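Penicillin binding protein 2X (PDB 5U47) probably acts as a transpeptidase that cross-links glycan strands of septal cell-wall peptidoglycan, and is thought to be inactivated by beta-lactams that acylate its essential serine. Local coordinates at residues 664-667 / 671-674. The protein carries 1 engineered substitution. Residues are numbered along the deposited sequence; the frame is centred on the assembly and turned at random.
Sequences ETFA and GIKI
Ile-672 reaches back to the helix of Ala-667 with both its backbone and its side chain. Its CB lies 4.6 Å from Ala-667 CB, a loose approach. The CG2 branch turns instead toward Ile-674, 4.0 Å from its CD1. From CG1, an extended chi2 (172°) carries CD1 onward to the ring of Phe-666. There Ile-672 CD1 lies 3.7 Å from Phe-666 CZ. Phe-666 CE2 follows at 4.1 Å from the same CD1, so the tip makes the ring contact, obliquely. The backbone turn that places it is a Schellman motif: Gly-671 ends helix 660-670 with a positive phi of 61°, and Ile-672 N donates to Ala-667 O over 3.0 Å (158° at the hydrogen). Within this PASTA domain the turn leads from the helix to edge strand 673-677, which pairs in parallel with strand 700-706. The side chains of Ile-672 and Ile-674 both touch Ile-701 of that strand, so they pack in the layer between helix and sheet, while Leu-652, Met-655 and Leu-695 from loops also pack on Phe-666. Two residues farther on, Ile-674 meets the helix through CG1, 3.6 Å from Ala-667 CB. The same Ala-667 CB lies 3.3 Å from Ile-672 O, in the backbone just ahead of the strand.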
loop_
_atom_site.group_PDB
_atom_site.type_symbol
_atom_site.label_atom_id
_atom_site.label_comp_id
_atom_site.label_asym_id
_atom_site.label_seq_id
_atom_site.Cartn_x
_atom_site.Cartn_y
_atom_site.Cartn_z
ATOM N N GLU A 664 -12.759 26.354 -12.189
ATOM C CA GLU A 664 -12.959 27.096 -13.459
ATOM C C GLU A 664 -12.974 26.177 -14.685
ATOM O O GLU A 664 -13.777 26.361 -15.595
ATOM C CB GLU A 664 -11.870 28.161 -13.667
ATOM C CG GLU A 664 -11.915 29.335 -12.694
ATOM C CD GLU A 664 -10.882 30.416 -13.007
ATOM O OE1 GLU A 664 -10.213 30.906 -12.067
ATOM O OE2 GLU A 664 -10.723 30.773 -14.200
ATOM N N THR A 665 -12.071 25.203 -14.712
ATOM C CA THR A 665 -11.983 24.280 -15.833
ATOM C C THR A 665 -13.272 23.458 -15.911
ATOM O O THR A 665 -13.888 23.347 -16.966
ATOM C CB THR A 665 -10.769 23.350 -15.700
ATOM O OG1 THR A 665 -9.577 24.145 -15.654
ATOM C CG2 THR A 665 -10.689 22.389 -16.868
ATOM N N PHE A 666 -13.669 22.906 -14.776
ATOM C CA PHE A 666 -14.898 22.145 -14.660
ATOM C C PHE A 666 -16.117 22.936 -15.117
ATOM O O PHE A 666 -16.979 22.421 -15.855
ATOM C CB PHE A 666 -15.086 21.712 -13.188
ATOM C CG PHE A 666 -16.503 21.361 -12.844
ATOM C CD1 PHE A 666 -17.112 20.253 -13.404
ATOM C CD2 PHE A 666 -17.245 22.170 -11.998
ATOM C CE1 PHE A 666 -18.441 19.947 -13.114
ATOM C CE2 PHE A 666 -18.570 21.866 -11.689
ATOM C CZ PHE A 666 -19.164 20.754 -12.253
ATOM N N ALA A 667 -16.188 24.190 -14.675
ATOM C CA ALA A 667 -17.330 25.035 -14.981
ATOM C C ALA A 667 -17.408 25.316 -16.471
ATOM O O ALA A 667 -18.493 25.344 -17.049
ATOM C CB ALA A 667 -17.253 26.331 -14.196
ATOM N N GLY A 671 -20.430 24.170 -18.638
ATOM C CA GLY A 671 -21.249 25.360 -18.818
ATOM C C GLY A 671 -22.016 25.806 -17.591
ATOM O O GLY A 671 -23.182 26.149 -17.684
ATOM N N ILE A 672 -21.356 25.808 -16.438
ATOM C CA ILE A 672 -21.981 26.221 -15.192
ATOM C C ILE A 672 -21.385 27.557 -14.787
ATOM O O ILE A 672 -20.180 27.752 -14.885
ATOM C CB ILE A 672 -21.736 25.170 -14.095
ATOM C CG1 ILE A 672 -22.409 23.854 -14.491
ATOM C CG2 ILE A 672 -22.235 25.668 -12.742
ATOM C CD1 ILE A 672 -22.065 22.700 -13.579
ATOM N N LYS A 673 -22.238 28.471 -14.341
ATOM C CA LYS A 673 -21.820 29.802 -13.889
ATOM C C LYS A 673 -21.412 29.739 -12.421
ATOM O O LYS A 673 -22.232 29.413 -11.566
ATOM C CB LYS A 673 -22.989 30.777 -14.050
ATOM C CG LYS A 673 -22.815 32.163 -13.451
ATOM C CD LYS A 673 -21.961 33.083 -14.302
ATOM C CE LYS A 673 -21.948 34.499 -13.730
ATOM N NZ LYS A 673 -21.231 34.570 -12.422
ATOM N N ILE A 674 -20.161 30.082 -12.128
ATOM C CA ILE A 674 -19.657 30.050 -10.754
ATOM C C ILE A 674 -19.505 31.444 -10.172
ATOM O O ILE A 674 -18.984 32.334 -10.819
ATOM C CB ILE A 674 -18.268 29.350 -10.645
ATOM C CG1 ILE A 674 -18.309 27.922 -11.196
ATOM C CG2 ILE A 674 -17.802 29.326 -9.186
ATOM C CD1 ILE A 674 -19.201 26.985 -10.412
#